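Local coordinates for SA0254 protein (Staphylococcus aureus subsp. aureus, PDB 2OOI) that is of unknown function but, having a UTRA domain, probably serves as the effector-sensing part of a GntR-type transcriptional regulator, at residues V37-A45 / T133-S144; M20-K28 / Y77-G85. All coordinates share one frame; numbering follows the deposited sequence.

Overall arrangement
Both contacts press a segment onto the six-stranded antiparallel sheet of the UTRA domain, which is expected to have the chorismate lyase-like fold of its family. Interaction 2 lies at one outer strand within this chain, 20-30, over which the loop between helices 72-75 and 87-94 folds. Interaction 1 sets helix 35-41 against the hairpin of strands 126-136 and 141-150. Their centres are 20 Å apart, and their nearest atoms, about 7 Å apart, do not touch. Along the chain the order is 20-28, 37-45, 77-85, 133-144, so the two contacts interlock: helix 35-41 is the next element after strand 20-30, while their partners come much later, tying early and late parts into one domain.

Interaction 1 of 2, residues V37-A45 / T133-S144; sequences VQDELQLNA and TFYTMTGKPFDS
E40 reaches from helix 35-41 to two hydroxyls on neighbouring strands, and these are the polar links of the contact. E40 OE1 accepts from S144 OG, modelled at 2.4 Å, and E40 OE2 from T133 OG1, modelled at 2.3 Å; both lengths are too short to be taken literally at this resolution. With CG anti to the backbone N (chi1 -171°) and the chain extended beyond it, the carboxylate is carried off the helix and meets the T133 side chain coming from the opposite direction. H131 NE2 gives OE2 a further hydrogen bond.

The rest is van der Waals contact. L41 pushes CD2 against the backbone of strand 141-150, 3.8 Å from D143 N. P141 faces the helix end, its CG 3.5 Å from L41 O, and the Q42 side chain crosses the proline at about a right angle, with Q42 OE1 3.9 Å from P141 CG.

Backbone bonds shape both partners. Q42 has positive phi and ends the helix in a Schellman motif, with L43 N bonded to Q38 O at 2.9 Å. Across the way, F142 N to F134 O and F134 N to D143 O pair the two hairpin strands, which a type I turn from T136 to G139 connects.

One carboxylate thus bridges both strands of the hairpin, and its charge is probably eased by the hydroxyls and by H131, more so if that histidine is protonated.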
ATOM      1  N   VAL B  37     -18.355 -10.010  10.190  1.00 53.22           N
ATOM      2  CA  VAL B  37     -18.805  -8.637  10.256  1.00 53.37           C
ATOM      3  C   VAL B  37     -19.294  -8.303  11.682  1.00 53.99           C
ATOM      4  O   VAL B  37     -19.095  -7.187  12.148  1.00 53.62           O
ATOM      5  CB  VAL B  37     -19.843  -8.309   9.138  1.00 53.22           C
ATOM      6  CG1 VAL B  37     -20.584  -7.013   9.437  1.00 51.06           C
ATOM      7  CG2 VAL B  37     -19.146  -8.251   7.759  1.00 49.22           C
ATOM      8  N   GLN B  38     -19.887  -9.269  12.390  1.00 54.96           N
ATOM      9  CA  GLN B  38     -20.248  -9.055  13.796  1.00 56.02           C
ATOM     10  C   GLN B  38     -19.012  -8.830  14.601  1.00 56.56           C
ATOM     11  O   GLN B  38     -18.935  -7.884  15.367  1.00 56.83           O
ATOM     12  CB  GLN B  38     -20.982 -10.245  14.408  1.00 56.15           C
ATOM     13  CG  GLN B  38     -22.280 -10.496  13.740  1.00 57.95           C
ATOM     14  CD  GLN B  38     -23.116 -11.598  14.374  1.00 59.11           C
ATOM     15  OE1 GLN B  38     -24.293 -11.786  13.960  1.00 63.69           O
ATOM     16  NE2 GLN B  38     -22.544 -12.333  15.369  1.00 60.12           N
ATOM     17  N   ASP B  39     -18.053  -9.730  14.438  1.00 57.71           N
ATOM     18  CA  ASP B  39     -16.812  -9.630  15.136  1.00 58.02           C
ATOM     19  C   ASP B  39     -16.318  -8.238  14.874  1.00 58.22           C
ATOM     20  O   ASP B  39     -16.204  -7.438  15.786  1.00 58.61           O
ATOM     21  CB  ASP B  39     -15.814 -10.648  14.614  1.00 58.39           C
ATOM     22  CG  ASP B  39     -14.553 -10.701  15.447  1.00 59.87           C
ATOM     23  OD1 ASP B  39     -14.434  -9.928  16.442  1.00 65.28           O
ATOM     24  OD2 ASP B  39     -13.681 -11.531  15.122  1.00 65.62           O
ATOM     25  N   GLU B  40     -16.107  -7.939  13.604  1.00 58.30           N
ATOM     26  CA  GLU B  40     -15.361  -6.766  13.206  1.00 58.61           C
ATOM     27  C   GLU B  40     -16.081  -5.455  13.519  1.00 57.96           C
ATOM     28  O   GLU B  40     -15.454  -4.500  13.943  1.00 57.85           O
ATOM     29  CB  GLU B  40     -15.024  -6.846  11.709  1.00 58.10           C
ATOM     30  CG  GLU B  40     -14.082  -5.789  11.261  1.00 59.23           C
ATOM     31  CD  GLU B  40     -13.977  -5.690   9.756  1.00 61.93           C
ATOM     32  OE1 GLU B  40     -14.590  -6.516   9.036  1.00 68.05           O
ATOM     33  OE2 GLU B  40     -13.279  -4.773   9.273  1.00 67.28           O
ATOM     34  N   LEU B  41     -17.378  -5.374  13.288  1.00 57.45           N
ATOM     35  CA  LEU B  41     -18.061  -4.137  13.611  1.00 57.94           C
ATOM     36  C   LEU B  41     -18.490  -4.092  15.086  1.00 58.16           C
ATOM     37  O   LEU B  41     -19.136  -3.131  15.514  1.00 58.14           O
ATOM     38  CB  LEU B  41     -19.240  -3.917  12.673  1.00 57.76           C
ATOM     39  CG  LEU B  41     -18.878  -3.783  11.184  1.00 57.59           C
ATOM     40  CD1 LEU B  41     -20.103  -3.399  10.368  1.00 56.99           C
ATOM     41  CD2 LEU B  41     -17.790  -2.759  10.980  1.00 56.50           C
ATOM     42  N   GLN B  42     -18.091  -5.120  15.848  1.00 58.34           N
ATOM     43  CA  GLN B  42     -18.424  -5.290  17.257  1.00 58.37           C
ATOM     44  C   GLN B  42     -19.913  -5.152  17.465  1.00 58.80           C
ATOM     45  O   GLN B  42     -20.349  -4.227  18.112  1.00 58.55           O
ATOM     46  CB  GLN B  42     -17.633  -4.310  18.112  1.00 58.01           C
ATOM     47  CG  GLN B  42     -16.147  -4.626  18.135  1.00 57.34           C
ATOM     48  CD  GLN B  42     -15.253  -3.438  18.500  1.00 57.24           C
ATOM     49  OE1 GLN B  42     -14.163  -3.276  17.945  1.00 53.61           O
ATOM     50  NE2 GLN B  42     -15.707  -2.616  19.430  1.00 53.83           N
ATOM     51  N   LEU B  43     -20.664  -6.110  16.916  1.00 59.83           N
ATOM     52  CA  LEU B  43     -22.126  -6.072  16.806  1.00 60.85           C
ATOM     53  C   LEU B  43     -22.824  -7.178  17.633  1.00 62.40           C
ATOM     54  O   LEU B  43     -22.150  -8.086  18.128  1.00 62.41           O
ATOM     55  CB  LEU B  43     -22.522  -6.279  15.329  1.00 60.39           C
ATOM     56  CG  LEU B  43     -22.777  -5.107  14.367  1.00 59.65           C
ATOM     57  CD1 LEU B  43     -21.859  -3.930  14.604  1.00 58.58           C
ATOM     58  CD2 LEU B  43     -22.697  -5.575  12.925  1.00 59.06           C
ATOM     59  N   ASN B  44     -24.161  -7.064  17.775  1.00 64.01           N
ATOM     60  CA  ASN B  44     -25.098  -8.208  17.998  1.00 65.25           C
ATOM     61  C   ASN B  44     -25.621  -8.866  16.669  1.00 67.05           C
ATOM     62  O   ASN B  44     -25.496  -8.286  15.560  1.00 67.98           O
ATOM     63  CB  ASN B  44     -26.350  -7.764  18.760  1.00 65.49           C
ATOM     64  CG  ASN B  44     -26.047  -6.824  19.903  1.00 66.23           C
ATOM     65  OD1 ASN B  44     -26.741  -5.804  20.080  1.00 67.46           O
ATOM     66  ND2 ASN B  44     -25.016  -7.145  20.681  1.00 62.29           N
ATOM     67  N   ALA B  45     -26.275 -10.033  16.791  1.00 67.75           N
ATOM     68  CA  ALA B  45     -26.541 -10.929  15.628  1.00 67.37           C
ATOM     69  C   ALA B  45     -27.891 -10.745  14.952  1.00 67.43           C
ATOM     70  O   ALA B  45     -28.126  -9.740  14.299  1.00 67.74           O
ATOM     71  CB  ALA B  45     -26.371 -12.395  16.043  1.00 67.82           C
ATOM     72  N   THR B 133     -11.193  -0.654   7.846  1.00 53.21           N
ATOM     73  CA  THR B 133     -12.219  -0.558   8.877  1.00 52.97           C
ATOM     74  C   THR B 133     -12.224   0.855   9.409  1.00 53.18           C
ATOM     75  O   THR B 133     -11.190   1.338   9.845  1.00 52.68           O
ATOM     76  CB  THR B 133     -11.956  -1.492  10.016  1.00 52.92           C
ATOM     77  OG1 THR B 133     -11.989  -2.828   9.526  1.00 51.84           O
ATOM     78  CG2 THR B 133     -13.029  -1.317  11.132  1.00 52.86           C
ATOM     79  N   PHE B 134     -13.384   1.511   9.355  1.00 53.11           N
ATOM     80  CA  PHE B 134     -13.502   2.901   9.762  1.00 53.43           C
ATOM     81  C   PHE B 134     -14.153   3.007  11.143  1.00 53.60           C
ATOM     82  O   PHE B 134     -15.124   2.301  11.448  1.00 53.94           O
ATOM     83  CB  PHE B 134     -14.368   3.682   8.767  1.00 53.63           C
ATOM     84  CG  PHE B 134     -13.772   3.823   7.383  1.00 53.80           C
ATOM     85  CD1 PHE B 134     -13.109   4.993   7.011  1.00 53.19           C
ATOM     86  CD2 PHE B 134     -13.924   2.799   6.427  1.00 54.06           C
ATOM     87  CE1 PHE B 134     -12.573   5.140   5.704  1.00 53.63           C
ATOM     88  CE2 PHE B 134     -13.399   2.931   5.125  1.00 52.85           C
ATOM     89  CZ  PHE B 134     -12.723   4.105   4.763  1.00 53.01           C
ATOM     90  N   TYR B 135     -13.644   3.913  11.962  1.00 53.45           N
ATOM     91  CA  TYR B 135     -14.209   4.142  13.268  1.00 53.64           C
ATOM     92  C   TYR B 135     -14.642   5.578  13.378  1.00 54.09           C
ATOM     93  O   TYR B 135     -14.027   6.474  12.803  1.00 53.75           O
ATOM     94  CB  TYR B 135     -13.196   3.863  14.368  1.00 53.69           C
ATOM     95  CG  TYR B 135     -12.607   2.479  14.347  1.00 53.66           C
ATOM     96  CD1 TYR B 135     -12.910   1.547  15.340  1.00 53.61           C
ATOM     97  CD2 TYR B 135     -11.733   2.101  13.345  1.00 53.67           C
ATOM     98  CE1 TYR B 135     -12.357   0.282  15.319  1.00 52.75           C
ATOM     99  CE2 TYR B 135     -11.183   0.848  13.320  1.00 53.65           C
ATOM    100  CZ  TYR B 135     -11.498  -0.051  14.307  1.00 53.73           C
ATOM    101  OH  TYR B 135     -10.929  -1.290  14.243  1.00 55.40           O
ATOM    102  N   THR B 136     -15.692   5.792  14.153  1.00 54.74           N
ATOM    103  CA  THR B 136     -16.103   7.131  14.503  1.00 55.43           C
ATOM    104  C   THR B 136     -15.070   7.733  15.433  1.00 56.23           C
ATOM    105  O   THR B 136     -14.185   7.038  15.944  1.00 56.38           O
ATOM    106  CB  THR B 136     -17.413   7.132  15.265  1.00 54.84           C
ATOM    107  OG1 THR B 136     -17.191   6.547  16.553  1.00 53.34           O
ATOM    108  CG2 THR B 136     -18.481   6.376  14.495  1.00 53.70           C
ATOM    109  N   MET B 137     -15.212   9.026  15.690  1.00 57.35           N
ATOM    110  CA  MET B 137     -14.271   9.745  16.542  1.00 58.08           C
ATOM    111  C   MET B 137     -14.356   9.294  18.004  1.00 57.59           C
ATOM    112  O   MET B 137     -13.513   9.671  18.796  1.00 57.48           O
ATOM    113  CB  MET B 137     -14.498  11.252  16.441  1.00 58.30           C
ATOM    114  CG  MET B 137     -13.201  12.077  16.395  1.00 60.93           C
ATOM    115  SD  MET B 137     -13.538  13.748  15.770  1.00 63.11           S
ATOM    116  CE  MET B 137     -13.897  13.383  14.027  1.00 65.42           C
ATOM    117  N   THR B 138     -15.363   8.498  18.364  1.00 57.19           N
ATOM    118  CA  THR B 138     -15.404   7.895  19.699  1.00 56.85           C
ATOM    119  C   THR B 138     -14.946   6.426  19.689  1.00 56.42           C
ATOM    120  O   THR B 138     -15.218   5.680  20.627  1.00 56.65           O
ATOM    121  CB  THR B 138     -16.824   8.021  20.334  1.00 56.78           C
ATOM    122  OG1 THR B 138     -17.820   7.693  19.360  1.00 57.71           O
ATOM    123  CG2 THR B 138     -17.066   9.436  20.831  1.00 55.73           C
ATOM    124  N   GLY B 139     -14.256   6.007  18.632  1.00 55.80           N
ATOM    125  CA  GLY B 139     -13.781   4.624  18.523  1.00 55.42           C
ATOM    126  C   GLY B 139     -14.809   3.559  18.149  1.00 55.06           C
ATOM    127  O   GLY B 139     -14.561   2.367  18.335  1.00 54.74           O
ATOM    128  N   LYS B 140     -15.957   3.966  17.608  1.00 54.69           N
ATOM    129  CA  LYS B 140     -16.997   3.012  17.214  1.00 54.29           C
ATOM    130  C   LYS B 140     -16.728   2.605  15.767  1.00 53.23           C
ATOM    131  O   LYS B 140     -16.649   3.450  14.887  1.00 53.03           O
ATOM    132  CB  LYS B 140     -18.410   3.606  17.408  1.00 54.43           C
ATOM    133  CG  LYS B 140     -18.736   3.945  18.893  1.00 55.79           C
ATOM    134  CD  LYS B 140     -20.084   4.730  19.104  1.00 56.24           C
ATOM    135  CE  LYS B 140     -20.220   5.321  20.550  1.00 57.25           C
ATOM    136  NZ  LYS B 140     -21.210   6.478  20.712  1.00 57.56           N
ATOM    137  N   PRO B 141     -16.541   1.312  15.518  1.00 52.47           N
ATOM    138  CA  PRO B 141     -16.274   0.879  14.149  1.00 51.99           C
ATOM    139  C   PRO B 141     -17.566   0.828  13.383  1.00 51.30           C
ATOM    140  O   PRO B 141     -18.484   0.219  13.866  1.00 51.74           O
ATOM    141  CB  PRO B 141     -15.724  -0.534  14.330  1.00 52.11           C
ATOM    142  CG  PRO B 141     -16.320  -1.032  15.611  1.00 53.07           C
ATOM    143  CD  PRO B 141     -16.580   0.190  16.469  1.00 52.73           C
ATOM    144  N   PHE B 142     -17.673   1.456  12.215  1.00 50.54           N
ATOM    145  CA  PHE B 142     -18.975   1.494  11.546  1.00 49.62           C
ATOM    146  C   PHE B 142     -19.012   0.965  10.110  1.00 49.38           C
ATOM    147  O   PHE B 142     -20.101   0.748   9.574  1.00 48.88           O
ATOM    148  CB  PHE B 142     -19.532   2.911  11.590  1.00 49.22           C
ATOM    149  CG  PHE B 142     -18.754   3.884  10.784  1.00 47.86           C
ATOM    150  CD1 PHE B 142     -18.991   4.026   9.442  1.00 47.17           C
ATOM    151  CD2 PHE B 142     -17.757   4.643  11.364  1.00 49.25           C
ATOM    152  CE1 PHE B 142     -18.258   4.912   8.682  1.00 47.77           C
ATOM    153  CE2 PHE B 142     -16.999   5.543  10.597  1.00 49.08           C
ATOM    154  CZ  PHE B 142     -17.257   5.670   9.258  1.00 47.56           C
ATOM    155  N   ASP B 143     -17.849   0.745   9.494  1.00 49.31           N
ATOM    156  CA  ASP B 143     -17.769   0.373   8.079  1.00 49.12           C
ATOM    157  C   ASP B 143     -16.644  -0.614   7.895  1.00 49.27           C
ATOM    158  O   ASP B 143     -15.494  -0.298   8.199  1.00 50.12           O
ATOM    159  CB  ASP B 143     -17.497   1.630   7.255  1.00 49.64           C
ATOM    160  CG  ASP B 143     -17.106   1.351   5.796  1.00 49.68           C
ATOM    161  OD1 ASP B 143     -17.036   0.189   5.356  1.00 51.01           O
ATOM    162  OD2 ASP B 143     -16.885   2.344   5.066  1.00 51.91           O
ATOM    163  N   SER B 144     -16.974  -1.797   7.382  1.00 49.29           N
ATOM    164  CA  SER B 144     -15.998  -2.824   7.006  1.00 48.97           C
ATOM    165  C   SER B 144     -15.956  -2.950   5.494  1.00 48.75           C
ATOM    166  O   SER B 144     -16.909  -3.419   4.898  1.00 48.88           O
ATOM    167  CB  SER B 144     -16.424  -4.176   7.594  1.00 49.05           C
ATOM    168  OG  SER B 144     -15.508  -5.223   7.288  1.00 48.75           O
TER

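Interaction 2 of 2, residues M20-K28 / Y77-G85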
ATOM      1  N   MET B  20     -14.579  10.272 -10.183  1.00 75.98           N
ATOM      2  CA  MET B  20     -15.107   9.015  -9.665  1.00 74.42           C
ATOM      3  C   MET B  20     -16.567   8.858 -10.004  1.00 72.50           C
ATOM      4  O   MET B  20     -17.347   9.762  -9.764  1.00 72.10           O
ATOM      5  CB  MET B  20     -14.962   8.987  -8.141  1.00 74.67           C
ATOM      6  CG  MET B  20     -13.533   8.814  -7.654  1.00 75.68           C
ATOM      7  SD  MET B  20     -13.062   7.084  -7.544  1.00 79.10           S
ATOM      8  CE  MET B  20     -14.471   6.322  -6.729  1.00 74.20           C
ATOM      9  N   THR B  21     -16.921   7.717 -10.582  1.00 70.42           N
ATOM     10  CA  THR B  21     -18.312   7.285 -10.662  1.00 69.15           C
ATOM     11  C   THR B  21     -18.367   5.820 -10.277  1.00 66.78           C
ATOM     12  O   THR B  21     -17.348   5.135 -10.204  1.00 66.32           O
ATOM     13  CB  THR B  21     -18.943   7.498 -12.065  1.00 68.77           C
ATOM     14  OG1 THR B  21     -18.276   6.685 -13.034  1.00 68.82           O
ATOM     15  CG2 THR B  21     -18.866   8.969 -12.491  1.00 67.65           C
ATOM     16  N   SER B  22     -19.558   5.330  -9.991  1.00 64.67           N
ATOM     17  CA  SER B  22     -19.662   3.967  -9.531  1.00 62.65           C
ATOM     18  C   SER B  22     -20.951   3.384  -9.997  1.00 60.90           C
ATOM     19  O   SER B  22     -21.890   4.102 -10.235  1.00 61.38           O
ATOM     20  CB  SER B  22     -19.529   3.908  -8.012  1.00 62.49           C
ATOM     21  OG  SER B  22     -20.773   4.056  -7.404  1.00 61.69           O
ATOM     22  N   LYS B  23     -20.977   2.075 -10.161  1.00 59.30           N
ATOM     23  CA  LYS B  23     -22.197   1.365 -10.485  1.00 57.95           C
ATOM     24  C   LYS B  23     -22.539   0.457  -9.304  1.00 56.94           C
ATOM     25  O   LYS B  23     -21.728  -0.357  -8.883  1.00 57.25           O
ATOM     26  CB  LYS B  23     -21.991   0.551 -11.761  1.00 58.25           C
ATOM     27  CG  LYS B  23     -23.046  -0.517 -12.001  1.00 59.20           C
ATOM     28  CD  LYS B  23     -22.951  -1.136 -13.410  1.00 59.76           C
ATOM     29  CE  LYS B  23     -24.263  -1.858 -13.783  1.00 60.65           C
ATOM     30  NZ  LYS B  23     -25.438  -0.927 -13.774  1.00 61.55           N
ATOM     31  N   VAL B  24     -23.735   0.606  -8.758  1.00 55.73           N
ATOM     32  CA  VAL B  24     -24.140  -0.178  -7.602  1.00 54.75           C
ATOM     33  C   VAL B  24     -24.609  -1.519  -8.098  1.00 54.60           C
ATOM     34  O   VAL B  24     -25.513  -1.568  -8.903  1.00 55.12           O
ATOM     35  CB  VAL B  24     -25.262   0.488  -6.812  1.00 53.89           C
ATOM     36  CG1 VAL B  24     -25.764  -0.455  -5.720  1.00 52.56           C
ATOM     37  CG2 VAL B  24     -24.778   1.822  -6.230  1.00 52.25           C
ATOM     38  N   LEU B  25     -23.987  -2.603  -7.634  1.00 54.02           N
ATOM     39  CA  LEU B  25     -24.343  -3.947  -8.093  1.00 52.97           C
ATOM     40  C   LEU B  25     -25.335  -4.622  -7.173  1.00 52.39           C
ATOM     41  O   LEU B  25     -26.135  -5.401  -7.646  1.00 52.37           O
ATOM     42  CB  LEU B  25     -23.108  -4.834  -8.196  1.00 52.33           C
ATOM     43  CG  LEU B  25     -22.045  -4.353  -9.174  1.00 53.18           C
ATOM     44  CD1 LEU B  25     -20.798  -5.255  -9.125  1.00 51.18           C
ATOM     45  CD2 LEU B  25     -22.624  -4.238 -10.594  1.00 51.96           C
ATOM     46  N   VAL B  26     -25.220  -4.371  -5.864  1.00 51.62           N
ATOM     47  CA  VAL B  26     -26.034  -5.007  -4.830  1.00 50.54           C
ATOM     48  C   VAL B  26     -26.193  -4.056  -3.655  1.00 50.27           C
ATOM     49  O   VAL B  26     -25.248  -3.399  -3.263  1.00 49.62           O
ATOM     50  CB  VAL B  26     -25.388  -6.282  -4.288  1.00 49.84           C
ATOM     51  CG1 VAL B  26     -26.060  -6.715  -2.988  1.00 49.41           C
ATOM     52  CG2 VAL B  26     -25.461  -7.372  -5.279  1.00 48.54           C
ATOM     53  N   PHE B  27     -27.398  -3.982  -3.106  1.00 50.71           N
ATOM     54  CA  PHE B  27     -27.648  -3.246  -1.886  1.00 50.95           C
ATOM     55  C   PHE B  27     -28.713  -3.980  -1.116  1.00 51.33           C
ATOM     56  O   PHE B  27     -29.827  -4.108  -1.582  1.00 52.30           O
ATOM     57  CB  PHE B  27     -28.100  -1.825  -2.175  1.00 50.91           C
ATOM     58  CG  PHE B  27     -28.154  -0.956  -0.952  1.00 51.04           C
ATOM     59  CD1 PHE B  27     -27.071  -0.192  -0.583  1.00 52.11           C
ATOM     60  CD2 PHE B  27     -29.278  -0.922  -0.158  1.00 51.21           C
ATOM     61  CE1 PHE B  27     -27.119   0.595   0.551  1.00 51.55           C
ATOM     62  CE2 PHE B  27     -29.323  -0.143   0.956  1.00 50.75           C
ATOM     63  CZ  PHE B  27     -28.236   0.606   1.316  1.00 51.47           C
ATOM     64  N   LYS B  28     -28.355  -4.480   0.050  1.00 51.87           N
ATOM     65  CA  LYS B  28     -29.255  -5.183   0.943  1.00 52.17           C
ATOM     66  C   LYS B  28     -29.214  -4.515   2.315  1.00 51.17           C
ATOM     67  O   LYS B  28     -28.153  -4.146   2.811  1.00 51.92           O
ATOM     68  CB  LYS B  28     -28.735  -6.597   1.227  1.00 52.92           C
ATOM     69  CG  LYS B  28     -28.797  -7.614   0.142  1.00 54.45           C
ATOM     70  CD  LYS B  28     -28.509  -9.053   0.750  1.00 55.31           C
ATOM     71  CE  LYS B  28     -28.947 -10.217  -0.222  1.00 58.88           C
ATOM     72  NZ  LYS B  28     -28.392 -10.088  -1.684  1.00 60.84           N
ATOM     73  N   TYR B  77     -28.847   5.849   8.188  1.00 50.93           N
ATOM     74  CA  TYR B  77     -29.596   5.527   6.971  1.00 51.16           C
ATOM     75  C   TYR B  77     -28.750   5.558   5.684  1.00 51.45           C
ATOM     76  O   TYR B  77     -27.932   6.431   5.486  1.00 51.01           O
ATOM     77  CB  TYR B  77     -30.796   6.452   6.801  1.00 50.72           C
ATOM     78  CG  TYR B  77     -31.609   6.157   5.556  1.00 50.69           C
ATOM     79  CD1 TYR B  77     -32.685   5.286   5.587  1.00 51.16           C
ATOM     80  CD2 TYR B  77     -31.285   6.739   4.346  1.00 51.31           C
ATOM     81  CE1 TYR B  77     -33.425   5.027   4.445  1.00 51.30           C
ATOM     82  CE2 TYR B  77     -32.010   6.477   3.200  1.00 50.75           C
ATOM     83  CZ  TYR B  77     -33.073   5.625   3.252  1.00 50.40           C
ATOM     84  OH  TYR B  77     -33.784   5.394   2.106  1.00 49.63           O
ATOM     85  N   LEU B  78     -29.018   4.595   4.809  1.00 52.24           N
ATOM     86  CA  LEU B  78     -28.316   4.410   3.560  1.00 52.82           C
ATOM     87  C   LEU B  78     -29.322   3.727   2.615  1.00 53.54           C
ATOM     88  O   LEU B  78     -30.098   2.881   3.055  1.00 54.01           O
ATOM     89  CB  LEU B  78     -27.123   3.493   3.804  1.00 53.09           C
ATOM     90  CG  LEU B  78     -25.700   3.862   3.451  1.00 53.27           C
ATOM     91  CD1 LEU B  78     -25.397   5.269   3.887  1.00 54.91           C
ATOM     92  CD2 LEU B  78     -24.753   2.876   4.104  1.00 52.15           C
ATOM     93  N   ASN B  79     -29.327   4.124   1.344  1.00 54.11           N
ATOM     94  CA  ASN B  79     -30.013   3.402   0.274  1.00 54.13           C
ATOM     95  C   ASN B  79     -29.071   3.331  -0.943  1.00 54.84           C
ATOM     96  O   ASN B  79     -27.944   3.867  -0.903  1.00 54.78           O
ATOM     97  CB  ASN B  79     -31.320   4.092  -0.091  1.00 53.71           C
ATOM     98  CG  ASN B  79     -31.137   5.218  -1.106  1.00 52.73           C
ATOM     99  OD1 ASN B  79     -30.154   5.950  -1.081  1.00 47.62           O
ATOM    100  ND2 ASN B  79     -32.101   5.343  -2.020  1.00 52.31           N
ATOM    101  N   ASP B  80     -29.529   2.700  -2.021  1.00 55.41           N
ATOM    102  CA  ASP B  80     -28.674   2.523  -3.206  1.00 56.24           C
ATOM    103  C   ASP B  80     -28.430   3.797  -4.049  1.00 56.60           C
ATOM    104  O   ASP B  80     -27.383   3.938  -4.685  1.00 56.92           O
ATOM    105  CB  ASP B  80     -29.163   1.363  -4.090  1.00 56.90           C
ATOM    106  CG  ASP B  80     -30.540   1.584  -4.674  1.00 56.69           C
ATOM    107  OD1 ASP B  80     -31.036   2.726  -4.704  1.00 58.73           O
ATOM    108  OD2 ASP B  80     -31.115   0.585  -5.130  1.00 56.24           O
ATOM    109  N   ASP B  81     -29.373   4.727  -4.034  1.00 56.54           N
ATOM    110  CA  ASP B  81     -29.126   6.000  -4.653  1.00 56.78           C
ATOM    111  C   ASP B  81     -28.005   6.708  -3.954  1.00 56.28           C
ATOM    112  O   ASP B  81     -27.059   7.111  -4.611  1.00 55.70           O
ATOM    113  CB  ASP B  81     -30.374   6.872  -4.668  1.00 57.64           C
ATOM    114  CG  ASP B  81     -31.400   6.385  -5.679  1.00 60.33           C
ATOM    115  OD1 ASP B  81     -30.956   6.118  -6.828  1.00 63.11           O
ATOM    116  OD2 ASP B  81     -32.622   6.274  -5.330  1.00 60.55           O
ATOM    117  N   ILE B  82     -28.070   6.857  -2.633  1.00 56.17           N
ATOM    118  CA  ILE B  82     -27.006   7.611  -1.977  1.00 56.33           C
ATOM    119  C   ILE B  82     -25.663   6.893  -2.313  1.00 56.46           C
ATOM    120  O   ILE B  82     -24.623   7.528  -2.539  1.00 55.48           O
ATOM    121  CB  ILE B  82     -27.212   7.908  -0.422  1.00 56.21           C
ATOM    122  CG1 ILE B  82     -28.416   8.789  -0.198  1.00 57.42           C
ATOM    123  CG2 ILE B  82     -25.987   8.473   0.339  1.00 54.99           C
ATOM    124  CD1 ILE B  82     -28.776   8.891   1.255  1.00 59.24           C
ATOM    125  N   ALA B  83     -25.729   5.563  -2.401  1.00 57.01           N
ATOM    126  CA  ALA B  83     -24.578   4.724  -2.757  1.00 57.02           C
ATOM    127  C   ALA B  83     -23.975   4.970  -4.171  1.00 57.09           C
ATOM    128  O   ALA B  83     -22.863   4.552  -4.429  1.00 57.41           O
ATOM    129  CB  ALA B  83     -24.965   3.269  -2.597  1.00 56.95           C
ATOM    130  N   LYS B  84     -24.690   5.618  -5.083  1.00 56.78           N
ATOM    131  CA  LYS B  84     -24.102   5.981  -6.375  1.00 57.11           C
ATOM    132  C   LYS B  84     -23.007   7.040  -6.215  1.00 56.79           C
ATOM    133  O   LYS B  84     -22.037   7.029  -6.957  1.00 57.93           O
ATOM    134  CB  LYS B  84     -25.161   6.500  -7.376  1.00 57.67           C
ATOM    135  CG  LYS B  84     -26.257   5.468  -7.781  1.00 58.39           C
ATOM    136  CD  LYS B  84     -27.526   6.154  -8.345  1.00 58.82           C
ATOM    137  CE  LYS B  84     -28.596   5.153  -8.877  1.00 60.07           C
ATOM    138  NZ  LYS B  84     -28.692   3.889  -8.048  1.00 62.03           N
ATOM    139  N   GLY B  85     -23.146   7.953  -5.260  1.00 55.98           N
ATOM    140  CA  GLY B  85     -22.165   9.024  -5.074  1.00 55.23           C
ATOM    141  C   GLY B  85     -21.193   8.726  -3.965  1.00 54.90           C
ATOM    142  O   GLY B  85     -20.968   7.567  -3.629  1.00 55.34           O
TER
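F27 lays its ring against the backbone of the loop: D80 N stands 3.9 Å above the ring plane, over the centre, and N79 C lies over the same face nearer the rim. L78 CB comes in plane at the ring edge, 4.0 Å from F27 CZ. With CG anti to the backbone N and beside the carbonyl carbon (chi1 -171°), the F27 ring is placed against the N79-D80 backbone, and nearer the root of the side chain F27 CB rests 3.9 Å from D80 CB. V24 fills the next place with its CG2 branch, which touches A83 CB at 3.9 Å and D80 O at 3.7 Å. Farther along, S22 OG donates to K84 O over 3.3 Å, a long bond that arrives 40° out of the carbonyl plane instead of along a lone pair.

Behind this first shell the loop braces itself. N79 OD1 takes the I82 N-H at 2.8 Å, nearly straight at 173°, in an Asx motif, and A83 N bonds back to N79 O. K84 NZ forms a salt bridge with D81 OD1 at 3.4 Å. On the strand, L25 and V26 make a classic beta bulge opposite E53, which lets V24 and F27, three residues apart, both point at the loop.

Strand 49-58 pairs with strand 20-30 and contributes too: the Y50 ring meets that of F27, and R54 NE makes a weak hydrogen bond to A83 O. The loop also meets helix 87-94, where Y90 packs on L78 and I82 and its OH is bonded to Y77 O. It thus touches edge strand 20-30, its neighbour 49-58 and helix 87-94.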